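Putative carbohydrate-active enzyme (Uncultured organism, PDB 5WH8) probably hydrolyses the glycosidic bonds of cellulose with this family 5 glycoside hydrolase domain, a (β/α)8 barrel that is one part of a longer multi-modular protein. Local coordinates at residues V94-A98 with H136-V142; W129-A134 with V170-D175; W157-K161 with L193-L199; H215-R220 with E253-W257. One frame throughout, in Å; residues are numbered along the deposited sequence. Where two conformers were deposited one is given.

In the fold
All four contacts lie in the helical layer of a (β/α)8 barrel and join segments one βα unit apart. Contacts 1 and 2 sit side by side, centres 14 Å apart, near the N-terminal ends of the barrel strands. They interleave in sequence and touch where K137 CD meets N174 O at 3.3 Å. Contacts 2 and 3 share helix 157-172, near its end and at its start, centres 22 Å apart. Contact 4, its centre about 23 Å from that of contact 3, joins the starts of helices 217-228 and 251-263, across the chain's centre from contacts 1 and 2. It is on the barrel end where family 5 enzymes carry their catalytic glutamates, after strands 142-145 and 233-239.

Contact 1: V94-A98 with H136-V142; sequences VDICA and HKDDKHV. With EDO (1,2-ethanediol), chain B.
V94 to A98 form one turn within helix 83-100 (phi/psi near -60/-40), with CA atoms of V94 and V142 7.6 Å apart, A98 and H141 6.8 Å. The t rotamer of V94 directs CG1 at the opposite segment, 3.6 Å from V142 CG1, 3.7 Å from H136 CE1 and 4.0 Å from D139 OD2. V94 O accepts twice: from A98 N (3.0 Å) in the helix, and from H141 NE2 (2.9 Å, 161°). Residues 136-142 connect helix 122-135 to strand 142-145 of the (β/α)8 barrel through two type I turns, H136-D139 and D139-V142. H136 and D139, both m, close the first turn through ND1 to OD2 (2.6 Å), alongside D139 N to H136 O (3.0 Å); H136 NE2 binds D91. C97 CB meets the edge of the H141 ring, 4.0 Å from CD2. A98 CB lies over a face of that ring (chi1 70°, p), 3.6 Å from NE2. An ethanediol bridges K140 O and V142 O through its O2 and O1, both 2.7 Å.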
loop_
_atom_site.group_PDB
_atom_site.type_symbol
_atom_site.label_atom_id
_atom_site.label_comp_id
_atom_site.label_asym_id
_atom_site.label_seq_id
_atom_site.Cartn_x
_atom_site.Cartn_y
_atom_site.Cartn_z
ATOM N N VAL A 94 -0.369 12.983 3.039
ATOM C CA VAL A 94 0.711 12.461 3.892
ATOM C C VAL A 94 0.712 13.171 5.260
ATOM O O VAL A 94 0.904 12.538 6.305
ATOM C CB VAL A 94 2.086 12.601 3.190
ATOM C CG1 VAL A 94 3.231 12.207 4.137
ATOM C CG2 VAL A 94 2.106 11.760 1.917
ATOM N N ASP A 95 0.472 14.477 5.257
ATOM C CA ASP A 95 0.442 15.241 6.502
ATOM C C ASP A 95 -0.771 14.869 7.373
ATOM O O ASP A 95 -0.662 14.814 8.608
ATOM C CB ASP A 95 0.431 16.750 6.217
ATOM C CG ASP A 95 1.731 17.252 5.602
ATOM O OD1 ASP A 95 2.809 16.660 5.842
ATOM O OD2 ASP A 95 1.672 18.275 4.887
ATOM N N ILE A 96 -1.921 14.614 6.750
ATOM C CA ILE A 96 -3.101 14.171 7.501
ATOM C C ILE A 96 -2.782 12.845 8.178
ATOM O O ILE A 96 -3.069 12.677 9.368
ATOM C CB ILE A 96 -4.349 14.039 6.603
ATOM C CG1 ILE A 96 -4.853 15.437 6.227
ATOM C CG2 ILE A 96 -5.485 13.277 7.293
ATOM C CD1 ILE A 96 -5.756 15.433 5.019
ATOM N N CYS A 97 -2.129 11.921 7.467
ATOM C CA CYS A 97 -1.748 10.652 8.103
ATOM C C CYS A 97 -0.794 10.877 9.270
ATOM O O CYS A 97 -0.899 10.198 10.291
ATOM C CB CYS A 97 -1.104 9.700 7.095
ATOM S SG CYS A 97 -2.286 9.050 5.861
ATOM N N ALA A 98 0.155 11.803 9.117
ATOM C CA ALA A 98 1.078 12.124 10.215
ATOM C C ALA A 98 0.330 12.637 11.442
ATOM O O ALA A 98 0.636 12.238 12.572
ATOM C CB ALA A 98 2.112 13.148 9.780
ATOM N N HIS A 136 9.866 14.177 1.926
ATOM C CA HIS A 136 9.411 13.352 3.050
ATOM C C HIS A 136 10.532 12.599 3.754
ATOM O O HIS A 136 10.268 11.692 4.535
ATOM C CB HIS A 136 8.312 12.395 2.556
ATOM C CG HIS A 136 7.111 13.132 2.068
ATOM N ND1 HIS A 136 6.303 13.875 2.913
ATOM C CD2 HIS A 136 6.629 13.324 0.823
ATOM C CE1 HIS A 136 5.363 14.470 2.200
ATOM N NE2 HIS A 136 5.543 14.154 0.927
ATOM N N LYS A 137 11.780 13.030 3.534
ATOM C CA LYS A 137 12.927 12.421 4.224
ATOM C C LYS A 137 12.722 12.297 5.729
ATOM O O LYS A 137 13.045 11.265 6.336
ATOM C CB LYS A 137 14.216 13.241 3.975
ATOM C CG LYS A 137 15.402 12.788 4.852
ATOM C CD LYS A 137 16.628 13.699 4.724
ATOM C CE LYS A 137 17.785 13.180 5.597
ATOM N NZ LYS A 137 18.926 14.131 5.681
ATOM N N ASP A 138 12.223 13.364 6.340
ATOM C CA ASP A 138 12.138 13.420 7.796
ATOM C C ASP A 138 10.796 12.904 8.307
ATOM O O ASP A 138 10.510 12.988 9.506
ATOM C CB ASP A 138 12.378 14.852 8.274
ATOM C CG ASP A 138 13.795 15.334 7.987
ATOM O OD1 ASP A 138 14.737 14.513 7.988
ATOM O OD2 ASP A 138 13.956 16.541 7.743
ATOM N N ASP A 139 9.966 12.398 7.396
ATOM C CA ASP A 139 8.694 11.753 7.775
ATOM C C ASP A 139 8.907 10.251 8.044
ATOM O O ASP A 139 9.145 9.478 7.099
ATOM C CB ASP A 139 7.647 11.951 6.672
ATOM C CG ASP A 139 7.160 13.385 6.554
ATOM O OD1 ASP A 139 7.243 14.148 7.529
ATOM O OD2 ASP A 139 6.658 13.742 5.483
ATOM N N LYS A 140 8.803 9.856 9.315
ATOM C CA LYS A 140 9.034 8.481 9.763
ATOM C C LYS A 140 7.958 7.527 9.287
ATOM O O LYS A 140 8.170 6.321 9.287
ATOM C CB LYS A 140 9.066 8.387 11.298
ATOM C CG LYS A 140 10.339 8.848 11.971
ATOM C CD LYS A 140 10.262 8.423 13.441
ATOM C CE LYS A 140 11.502 8.790 14.219
ATOM N NZ LYS A 140 11.396 8.230 15.587
ATOM N N HIS A 141 6.795 8.064 8.915
ATOM C CA HIS A 141 5.618 7.224 8.712
ATOM C C HIS A 141 5.338 6.832 7.261
ATOM O O HIS A 141 4.399 6.064 7.010
ATOM C CB HIS A 141 4.381 7.919 9.272
ATOM C CG HIS A 141 3.951 9.121 8.498
ATOM N ND1 HIS A 141 4.770 10.222 8.303
ATOM C CD2 HIS A 141 2.774 9.418 7.896
ATOM C CE1 HIS A 141 4.117 11.126 7.597
ATOM N NE2 HIS A 141 2.900 10.667 7.346
ATOM N N VAL A 142 6.118 7.340 6.304
ATOM C CA VAL A 142 5.889 7.011 4.894
ATOM C C VAL A 142 6.628 5.745 4.430
ATOM O O VAL A 142 7.711 5.394 4.921
ATOM C CB VAL A 142 6.293 8.170 3.941
ATOM C CG1 VAL A 142 5.416 9.399 4.181
ATOM C CG2 VAL A 142 7.776 8.531 4.064
HETATM C C1 EDO B . 9.453 3.539 7.142
HETATM O O1 EDO B . 9.409 3.482 5.726
HETATM C C2 EDO B . 8.046 3.402 7.688
HETATM O O2 EDO B . 8.104 3.622 9.089
#

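Contact 2: W129-A134 with V170-D175; sequences WDYMSA and VIRKND
This is a helix-to-helix contact on the outside of the (β/α)8 barrel, where the last turns of the neighbouring helices 122-135 and 157-172 run side by side in the same sense, close to the N-terminal ends of the strands. Residues 129-134 are helical throughout. The second segment begins in helix and turns off near its end, N174 N and D175 N both bonding to I171 O (3.1 and 2.9 Å). CA atoms pair as D130 with V170 (5.7 Å), S133 with I171 (5.3 Å) and A134 with N174 (5.1 Å), an approach allowed by the small S133 and A134. On the barrel side, W129 CE3 packs 3.9 Å from I171 CD1, while the indole also meets W108 edge-to-face. V170 CG1 rests 3.6 Å from D130 CA. D175 CB lies 3.7 Å from S133 O, its carboxylate turned to K178. Toward solvent, D130 (t) offers OD1 to K173 NZ in a 2.8 Å salt bridge and to N174 ND2 at 3.0 Å. The buried S133, in the p rotamer, donates OG to W129 O at 2.7 Å and accepts N174 ND2 at 3.0 Å, 171°.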
loop_
_atom_site.group_PDB
_atom_site.type_symbol
_atom_site.label_atom_id
_atom_site.label_comp_id
_atom_site.label_asym_id
_atom_site.label_seq_id
_atom_site.Cartn_x
_atom_site.Cartn_y
_atom_site.Cartn_z
ATOM N N TRP A 129 9.742 10.745 -7.816
ATOM C CA TRP A 129 10.355 10.103 -6.678
ATOM C C TRP A 129 11.495 10.940 -6.109
ATOM O O TRP A 129 11.731 10.903 -4.902
ATOM C CB TRP A 129 10.815 8.689 -7.045
ATOM C CG TRP A 129 9.644 7.718 -7.017
ATOM C CD1 TRP A 129 9.158 6.955 -8.050
ATOM C CD2 TRP A 129 8.793 7.443 -5.884
ATOM N NE1 TRP A 129 8.077 6.215 -7.617
ATOM C CE2 TRP A 129 7.830 6.509 -6.300
ATOM C CE3 TRP A 129 8.757 7.907 -4.566
ATOM C CZ2 TRP A 129 6.840 5.996 -5.415
ATOM C CZ3 TRP A 129 7.782 7.428 -3.703
ATOM C CH2 TRP A 129 6.821 6.485 -4.139
ATOM N N ASP A 130 12.167 11.734 -6.952
ATOM C CA ASP A 130 13.170 12.707 -6.475
ATOM C C ASP A 130 12.496 13.701 -5.528
ATOM O O ASP A 130 12.960 13.916 -4.400
ATOM C CB ASP A 130 13.800 13.432 -7.679
ATOM C CG ASP A 130 15.124 14.151 -7.357
ATOM O OD1 ASP A 130 15.751 13.947 -6.313
ATOM O OD2 ASP A 130 15.555 14.950 -8.212
ATOM N N TYR A 131 11.391 14.279 -5.978
ATOM C CA TYR A 131 10.636 15.207 -5.152
ATOM C C TYR A 131 10.130 14.550 -3.861
ATOM O O TYR A 131 10.331 15.087 -2.768
ATOM C CB TYR A 131 9.453 15.809 -5.903
ATOM C CG TYR A 131 8.633 16.662 -4.968
ATOM C CD1 TYR A 131 9.053 17.944 -4.636
ATOM C CD2 TYR A 131 7.497 16.161 -4.341
ATOM C CE1 TYR A 131 8.341 18.724 -3.733
ATOM C CE2 TYR A 131 6.782 16.928 -3.440
ATOM C CZ TYR A 131 7.209 18.215 -3.139
ATOM O OH TYR A 131 6.520 19.013 -2.251
ATOM N N MET A 132 9.460 13.404 -3.965
ATOM C CA MET A 132 8.807 12.848 -2.780
ATOM C C MET A 132 9.798 12.427 -1.701
ATOM O O MET A 132 9.548 12.604 -0.502
ATOM C CB MET A 132 7.903 11.659 -3.156
ATOM C CG MET A 132 6.607 12.097 -3.847
ATOM S SD MET A 132 5.526 13.043 -2.723
ATOM C CE MET A 132 4.431 13.837 -3.867
ATOM N N SER A 133 10.932 11.870 -2.116
ATOM C CA SER A 133 11.931 11.419 -1.157
ATOM C C SER A 133 12.642 12.598 -0.499
ATOM O O SER A 133 12.942 12.530 0.688
ATOM C CB SER A 133 12.941 10.458 -1.823
ATOM O OG SER A 133 13.586 11.021 -2.960
ATOM N N ALA A 134 12.881 13.676 -1.243
ATOM C CA ALA A 134 13.433 14.896 -0.637
ATOM C C ALA A 134 12.420 15.538 0.332
ATOM O O ALA A 134 12.764 15.926 1.437
ATOM C CB ALA A 134 13.833 15.893 -1.710
ATOM N N VAL A 170 17.654 7.266 -6.860
ATOM C CA VAL A 170 17.102 8.619 -6.813
ATOM C C VAL A 170 16.431 8.861 -5.461
ATOM O O VAL A 170 16.538 9.944 -4.880
ATOM C CB VAL A 170 16.105 8.836 -7.960
ATOM C CG1 VAL A 170 15.357 10.147 -7.814
ATOM C CG2 VAL A 170 16.828 8.773 -9.313
ATOM N N ILE A 171 15.746 7.845 -4.959
ATOM C CA ILE A 171 15.131 7.940 -3.639
ATOM C C ILE A 171 16.195 7.963 -2.523
ATOM O O ILE A 171 16.156 8.797 -1.621
ATOM C CB ILE A 171 14.145 6.757 -3.419
ATOM C CG1 ILE A 171 12.920 6.938 -4.325
ATOM C CG2 ILE A 171 13.761 6.631 -1.932
ATOM C CD1 ILE A 171 11.938 5.742 -4.262
ATOM N N ARG A 172 17.153 7.050 -2.602
ATOM C CA ARG A 172 18.090 6.832 -1.504
ATOM C C ARG A 172 19.122 7.955 -1.381
ATOM O O ARG A 172 19.672 8.156 -0.302
ATOM C CB ARG A 172 18.777 5.471 -1.675
ATOM C CG ARG A 172 17.840 4.274 -1.426
ATOM C CD ARG A 172 17.592 4.104 0.072
ATOM N NE ARG A 172 16.422 3.308 0.473
ATOM C CZ ARG A 172 16.422 1.996 0.668
ATOM N NH1 ARG A 172 17.510 1.264 0.426
ATOM N NH2 ARG A 172 15.301 1.406 1.054
ATOM N N LYS A 173 19.350 8.720 -2.442
ATOM C CA LYS A 173 20.252 9.874 -2.308
ATOM C C LYS A 173 19.631 10.946 -1.399
ATOM O O LYS A 173 20.349 11.728 -0.779
ATOM C CB LYS A 173 20.604 10.467 -3.671
ATOM C CG LYS A 173 19.549 11.303 -4.322
ATOM C CD LYS A 173 20.110 12.048 -5.514
ATOM C CE LYS A 173 19.016 12.690 -6.334
ATOM N NZ LYS A 173 18.453 13.886 -5.672
ATOM N N ASN A 174 18.298 10.977 -1.325
ATOM C CA ASN A 174 17.563 11.924 -0.473
ATOM C C ASN A 174 17.123 11.356 0.884
ATOM O O ASN A 174 17.082 12.081 1.893
ATOM C CB ASN A 174 16.309 12.417 -1.188
ATOM C CG ASN A 174 16.611 13.187 -2.452
ATOM O OD1 ASN A 174 17.536 14.007 -2.492
ATOM N ND2 ASN A 174 15.820 12.944 -3.490
ATOM N N ASP A 175 16.758 10.073 0.885
ATOM C CA ASP A 175 16.085 9.432 2.014
ATOM C C ASP A 175 16.660 8.021 2.194
ATOM O O ASP A 175 16.151 7.033 1.643
ATOM C CB ASP A 175 14.573 9.406 1.747
ATOM C CG ASP A 175 13.764 9.003 2.961
ATOM O OD1 ASP A 175 14.375 8.582 3.968
ATOM O OD2 ASP A 175 12.513 9.107 2.901
#

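Contact 3: W157-K161 with L193-L199; sequences WADVK and LAAQDPL. With EDO (1,2-ethanediol), chain H.
The indole of W157 lies flat against a backbone carbon: A194 CA stands 3.5 Å from the centroid of its five-membered ring and only 4° off the ring normal, a CH-pi contact. A194 CB adds a 3.7 Å contact to W157 CD2. CA atoms pair as W157 with A194 (5.9 Å) and K161 with L199 (7.0 Å). In its t rotamer (chi1 171°, chi2 -119°) the W157 ring points NE1 in-plane at D197 O, a 2.9 Å hydrogen bond (165°), and brings CZ2 to 4.3 Å from L199 CG. W157 begins helix 157-172, and K161 N returns to W157 O at 2.8 Å. Opposite it, A194-D197 is a type I turn closed by D197 N to A194 O (3.1 Å), after which P198 and L199 extend (psi 161° and 147°) toward strand 204-211. The contact thus joins the helix after the fourth strand of the (β/α)8 barrel to the connection that enters the sixth, over strand 180-182, whose C182 touches both W157 and L199. K161 is extended through chi3 (t, t, t), with CG 3.9 Å from L199 CD2 and CE 3.3 Å from D197 O; chi4 (m) turns NZ to E165, and D197 OD2, 4.0 Å from K161 NZ, is too distant for a salt bridge. One ethanediol donates to D159, O2 to OD1 (2.7 Å) and O1 to OD2 (2.8 Å).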
loop_
_atom_site.group_PDB
_atom_site.type_symbol
_atom_site.label_atom_id
_atom_site.label_comp_id
_atom_site.label_asym_id
_atom_site.label_seq_id
_atom_site.Cartn_x
_atom_site.Cartn_y
_atom_site.Cartn_z
ATOM N N TRP A 157 10.781 -10.085 -14.613
ATOM C CA TRP A 157 11.461 -9.559 -13.435
ATOM C C TRP A 157 12.717 -8.743 -13.841
ATOM O O TRP A 157 12.965 -7.676 -13.284
ATOM C CB TRP A 157 11.821 -10.682 -12.430
ATOM C CG TRP A 157 12.689 -10.174 -11.342
ATOM C CD1 TRP A 157 13.955 -10.586 -11.050
ATOM C CD2 TRP A 157 12.391 -9.109 -10.412
ATOM N NE1 TRP A 157 14.462 -9.852 -10.008
ATOM C CE2 TRP A 157 13.520 -8.944 -9.593
ATOM C CE3 TRP A 157 11.276 -8.291 -10.200
ATOM C CZ2 TRP A 157 13.580 -7.976 -8.578
ATOM C CZ3 TRP A 157 11.325 -7.337 -9.187
ATOM C CH2 TRP A 157 12.481 -7.175 -8.398
ATOM N N ALA A 158 13.474 -9.190 -14.839
ATOM C CA ALA A 158 14.618 -8.408 -15.318
ATOM C C ALA A 158 14.252 -6.962 -15.653
ATOM O O ALA A 158 15.001 -6.043 -15.327
ATOM C CB ALA A 158 15.245 -9.075 -16.544
ATOM N N ASP A 159 13.092 -6.755 -16.272
ATOM C CA ASP A 159 12.640 -5.420 -16.633
ATOM C C ASP A 159 12.212 -4.603 -15.408
ATOM O O ASP A 159 12.520 -3.400 -15.297
ATOM C CB ASP A 159 11.496 -5.517 -17.627
ATOM C CG ASP A 159 11.870 -6.333 -18.842
ATOM O OD1 ASP A 159 12.770 -5.879 -19.586
ATOM O OD2 ASP A 159 11.323 -7.439 -19.013
ATOM N N VAL A 160 11.506 -5.237 -14.478
ATOM C CA VAL A 160 11.145 -4.536 -13.250
ATOM C C VAL A 160 12.391 -4.190 -12.419
ATOM O O VAL A 160 12.473 -3.119 -11.813
ATOM C CB VAL A 160 10.147 -5.379 -12.390
ATOM C CG1 VAL A 160 9.760 -4.653 -11.099
ATOM C CG2 VAL A 160 8.901 -5.710 -13.203
ATOM N N LYS A 161 13.362 -5.103 -12.376
ATOM C CA LYS A 161 14.608 -4.863 -11.639
ATOM C C LYS A 161 15.368 -3.665 -12.234
ATOM O O LYS A 161 15.924 -2.854 -11.490
ATOM C CB LYS A 161 15.476 -6.140 -11.633
ATOM C CG LYS A 161 16.710 -6.095 -10.764
ATOM C CD LYS A 161 17.308 -7.488 -10.630
ATOM C CE LYS A 161 18.470 -7.538 -9.658
ATOM N NZ LYS A 161 19.719 -7.088 -10.290
ATOM N N LEU A 193 9.762 -15.354 -8.710
ATOM C CA LEU A 193 10.737 -15.057 -9.755
ATOM C C LEU A 193 11.671 -13.924 -9.340
ATOM O O LEU A 193 12.855 -13.952 -9.642
ATOM C CB LEU A 193 10.024 -14.717 -11.062
ATOM C CG LEU A 193 9.086 -15.799 -11.589
ATOM C CD1 LEU A 193 8.491 -15.416 -12.937
ATOM C CD2 LEU A 193 9.778 -17.151 -11.650
ATOM N N ALA A 194 11.151 -12.923 -8.632
ATOM C CA ALA A 194 12.012 -11.907 -8.066
ATOM C C ALA A 194 13.057 -12.520 -7.115
ATOM O O ALA A 194 14.209 -12.067 -7.051
ATOM C CB ALA A 194 11.176 -10.858 -7.349
ATOM N N ALA A 195 12.642 -13.552 -6.397
ATOM C CA ALA A 195 13.500 -14.219 -5.409
ATOM C C ALA A 195 14.699 -14.910 -6.050
ATOM O O ALA A 195 15.654 -15.250 -5.342
ATOM C CB ALA A 195 12.709 -15.219 -4.633
ATOM N N GLN A 196 14.648 -15.140 -7.361
ATOM C CA GLN A 196 15.776 -15.772 -8.070
ATOM C C GLN A 196 16.925 -14.781 -8.323
ATOM O O GLN A 196 18.063 -15.194 -8.558
ATOM C CB GLN A 196 15.324 -16.382 -9.408
ATOM C CG GLN A 196 14.099 -17.286 -9.321
ATOM C CD GLN A 196 14.289 -18.480 -8.385
ATOM O OE1 GLN A 196 15.295 -19.189 -8.456
ATOM N NE2 GLN A 196 13.314 -18.712 -7.508
ATOM N N ASP A 197 16.631 -13.481 -8.259
ATOM C CA ASP A 197 17.614 -12.442 -8.541
ATOM C C ASP A 197 17.210 -11.163 -7.818
ATOM O O ASP A 197 16.837 -10.192 -8.453
ATOM C CB ASP A 197 17.705 -12.205 -10.052
ATOM C CG ASP A 197 18.854 -11.283 -10.453
ATOM O OD1 ASP A 197 19.803 -11.073 -9.664
ATOM O OD2 ASP A 197 18.810 -10.779 -11.593
ATOM N N PRO A 198 17.267 -11.163 -6.473
ATOM C CA PRO A 198 16.743 -10.005 -5.739
ATOM C C PRO A 198 17.581 -8.745 -5.863
ATOM O O PRO A 198 18.766 -8.789 -6.229
ATOM C CB PRO A 198 16.712 -10.483 -4.278
ATOM C CG PRO A 198 17.561 -11.677 -4.215
ATOM C CD PRO A 198 17.650 -12.275 -5.592
ATOM N N LEU A 199 16.943 -7.615 -5.563
ATOM C CA LEU A 199 17.631 -6.320 -5.470
ATOM C C LEU A 199 18.698 -6.320 -4.366
ATOM O O LEU A 199 18.534 -6.981 -3.336
ATOM C CB LEU A 199 16.618 -5.198 -5.207
ATOM C CG LEU A 199 15.603 -4.965 -6.315
ATOM C CD1 LEU A 199 14.379 -4.207 -5.781
ATOM C CD2 LEU A 199 16.286 -4.183 -7.423
HETATM C C1 EDO H . 14.141 -9.204 -21.057
HETATM O O1 EDO H . 13.148 -9.340 -20.034
HETATM C C2 EDO H . 13.608 -8.435 -22.261
HETATM O O2 EDO H . 13.021 -7.187 -21.885
#

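Contact 4: H215-R220 with E253-W257; sequences HTQYLR and ECNTW. With EDO (1,2-ethanediol), chain N.
At the C-terminal end of the (β/α)8 barrel strands, which in family 5 carries the active site, the starts of helices 217-228 and 251-263 meet through an arginine laid over a tryptophan. H215 is extended; T216 (phi/psi -136/-134) takes the N-cap position, its side chain making no capping bond, and residues 217-220 are helical, as is all of 253-257. T216 and E253 are nearest, CA to CA 7.3 Å. R220 (chi1 m, chi2 t, chi3 m, chi4 -90°) folds across the indole of W257 (m, chi2 104°). R220 CG sits 3.6 Å from the centroid of the six-membered ring of W257, a CH-pi contact 17° off the normal, and R220 CZ stands 4.5 Å from that of the five-membered ring, a cation-pi contact at 11°. R220 NH1 lies over the indole face, while T256 CG2 lies over the guanidinium face, 3.6 Å from CZ. E253 (chi1 t, chi2 p) curls OE2 into a salt bridge with R220 NH1 at 2.8 Å and NH2 at 3.1 Å. At the indole edge, W257 NE1 donates to H215 O (2.9 Å, 166°) and L219 CG lies 3.9 Å from CH2; F210 stacks on the ring. H215 (m) has its ND1 hydrogen-bonded to Y211 N. An ethanediol O1 accepts from T216 N at 3.0 Å. A water bridges T216 OG1 (2.9 Å) and E253 OE1 (2.7 Å), donating to both.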
loop_
_atom_site.group_PDB
_atom_site.type_symbol
_atom_site.label_atom_id
_atom_site.label_comp_id
_atom_site.label_asym_id
_atom_site.label_seq_id
_atom_site.Cartn_x
_atom_site.Cartn_y
_atom_site.Cartn_z
ATOM N N HIS A 215 -7.522 -15.829 -6.786
ATOM C CA HIS A 215 -6.219 -16.414 -6.425
ATOM C C HIS A 215 -6.346 -17.264 -5.176
ATOM O O HIS A 215 -6.946 -16.858 -4.199
ATOM C CB HIS A 215 -5.176 -15.314 -6.213
ATOM C CG HIS A 215 -5.134 -14.329 -7.329
ATOM N ND1 HIS A 215 -5.585 -13.034 -7.204
ATOM C CD2 HIS A 215 -4.735 -14.465 -8.613
ATOM C CE1 HIS A 215 -5.462 -12.413 -8.362
ATOM N NE2 HIS A 215 -4.938 -13.257 -9.232
ATOM N N THR A 216 -5.775 -18.457 -5.219
ATOM C CA THR A 216 -5.891 -19.382 -4.106
ATOM C C THR A 216 -4.516 -20.035 -3.828
ATOM O O THR A 216 -3.512 -19.331 -3.771
ATOM C CB THR A 216 -7.024 -20.399 -4.374
ATOM O OG1 THR A 216 -7.121 -21.320 -3.286
ATOM C CG2 THR A 216 -6.816 -21.135 -5.663
ATOM N N GLN A 217 -4.484 -21.356 -3.651
ATOM C CA GLN A 217 -3.260 -22.037 -3.211
ATOM C C GLN A 217 -2.031 -21.744 -4.060
ATOM O O GLN A 217 -0.940 -21.542 -3.524
ATOM C CB GLN A 217 -3.449 -23.554 -3.191
ATOM C CG GLN A 217 -2.186 -24.288 -2.670
ATOM C CD GLN A 217 -2.280 -25.793 -2.792
ATOM O OE1 GLN A 217 -3.345 -26.377 -2.597
ATOM N NE2 GLN A 217 -1.153 -26.432 -3.146
ATOM N N TYR A 218 -2.188 -21.781 -5.377
ATOM C CA TYR A 218 -1.046 -21.582 -6.289
ATOM C C TYR A 218 -0.269 -20.308 -5.947
ATOM O O TYR A 218 0.974 -20.300 -5.911
ATOM C CB TYR A 218 -1.516 -21.526 -7.752
ATOM C CG TYR A 218 -0.457 -21.286 -8.846
ATOM C CD1 TYR A 218 0.875 -21.695 -8.710
ATOM C CD2 TYR A 218 -0.812 -20.656 -10.036
ATOM C CE1 TYR A 218 1.807 -21.482 -9.744
ATOM C CE2 TYR A 218 0.106 -20.434 -11.051
ATOM C CZ TYR A 218 1.407 -20.846 -10.906
ATOM O OH TYR A 218 2.289 -20.608 -11.943
ATOM N N LEU A 219 -0.991 -19.216 -5.693
ATOM C CA LEU A 219 -0.321 -17.967 -5.370
ATOM C C LEU A 219 0.309 -17.985 -3.976
ATOM O O LEU A 219 1.382 -17.417 -3.792
ATOM C CB LEU A 219 -1.298 -16.780 -5.513
ATOM C CG LEU A 219 -0.634 -15.395 -5.431
ATOM C CD1 LEU A 219 0.522 -15.219 -6.432
ATOM C CD2 LEU A 219 -1.719 -14.315 -5.633
ATOM N N ARG A 220 -0.348 -18.614 -2.995
ATOM C CA ARG A 220 0.263 -18.787 -1.669
ATOM C C ARG A 220 1.553 -19.601 -1.772
ATOM O O ARG A 220 2.541 -19.299 -1.102
ATOM C CB ARG A 220 -0.717 -19.445 -0.681
ATOM C CG ARG A 220 -1.856 -18.495 -0.255
ATOM C CD ARG A 220 -2.721 -19.051 0.855
ATOM N NE ARG A 220 -3.568 -20.163 0.421
ATOM C CZ ARG A 220 -4.807 -20.038 -0.062
ATOM N NH1 ARG A 220 -5.356 -18.835 -0.233
ATOM N NH2 ARG A 220 -5.508 -21.112 -0.407
ATOM N N GLU A 253 -12.587 -17.899 1.276
ATOM C CA GLU A 253 -11.235 -17.926 0.722
ATOM C C GLU A 253 -10.428 -16.754 1.305
ATOM O O GLU A 253 -9.229 -16.894 1.599
ATOM C CB GLU A 253 -11.242 -17.890 -0.819
ATOM C CG GLU A 253 -9.842 -17.963 -1.469
ATOM C CD GLU A 253 -9.141 -19.304 -1.256
ATOM O OE1 GLU A 253 -9.841 -20.341 -1.106
ATOM O OE2 GLU A 253 -7.890 -19.319 -1.259
ATOM N N CYS A 254 -11.061 -15.601 1.507
ATOM C CA CYS A 254 -10.337 -14.494 2.131
ATOM C C CYS A 254 -9.930 -14.858 3.564
ATOM O O CYS A 254 -8.855 -14.479 4.006
ATOM C CB CYS A 254 -11.155 -13.202 2.109
ATOM S SG CYS A 254 -10.133 -11.715 2.312
ATOM N N ASN A 255 -10.777 -15.595 4.282
ATOM C CA ASN A 255 -10.394 -16.039 5.638
ATOM C C ASN A 255 -9.141 -16.925 5.594
ATOM O O ASN A 255 -8.252 -16.799 6.433
ATOM C CB ASN A 255 -11.550 -16.782 6.315
ATOM C CG ASN A 255 -12.629 -15.844 6.859
ATOM O OD1 ASN A 255 -12.403 -14.655 7.059
ATOM N ND2 ASN A 255 -13.807 -16.402 7.147
ATOM N N THR A 256 -9.062 -17.804 4.604
ATOM C CA THR A 256 -7.864 -18.623 4.407
ATOM C C THR A 256 -6.628 -17.759 4.188
ATOM O O THR A 256 -5.603 -17.974 4.842
ATOM C CB THR A 256 -8.045 -19.595 3.223
ATOM O OG1 THR A 256 -9.144 -20.474 3.511
ATOM C CG2 THR A 256 -6.800 -20.424 2.956
ATOM N N TRP A 257 -6.732 -16.771 3.299
ATOM C CA TRP A 257 -5.660 -15.824 3.085
ATOM C C TRP A 257 -5.308 -15.061 4.365
ATOM O O TRP A 257 -4.130 -14.819 4.617
ATOM C CB TRP A 257 -6.031 -14.828 1.993
ATOM C CG TRP A 257 -5.752 -15.279 0.584
ATOM C CD1 TRP A 257 -6.662 -15.728 -0.342
ATOM C CD2 TRP A 257 -4.483 -15.260 -0.094
ATOM N NE1 TRP A 257 -6.039 -15.985 -1.532
ATOM C CE2 TRP A 257 -4.704 -15.720 -1.410
ATOM C CE3 TRP A 257 -3.191 -14.897 0.279
ATOM C CZ2 TRP A 257 -3.674 -15.834 -2.344
ATOM C CZ3 TRP A 257 -2.173 -15.014 -0.647
ATOM C CH2 TRP A 257 -2.420 -15.471 -1.945
HETATM C C1 EDO N . -3.664 -18.729 -8.867
HETATM O O1 EDO N . -3.833 -18.869 -7.437
HETATM C C2 EDO N . -2.893 -17.479 -9.292
HETATM O O2 EDO N . -1.503 -17.741 -9.516
HETATM O O HOH W 1 -8.385 -22.562 -1.009
#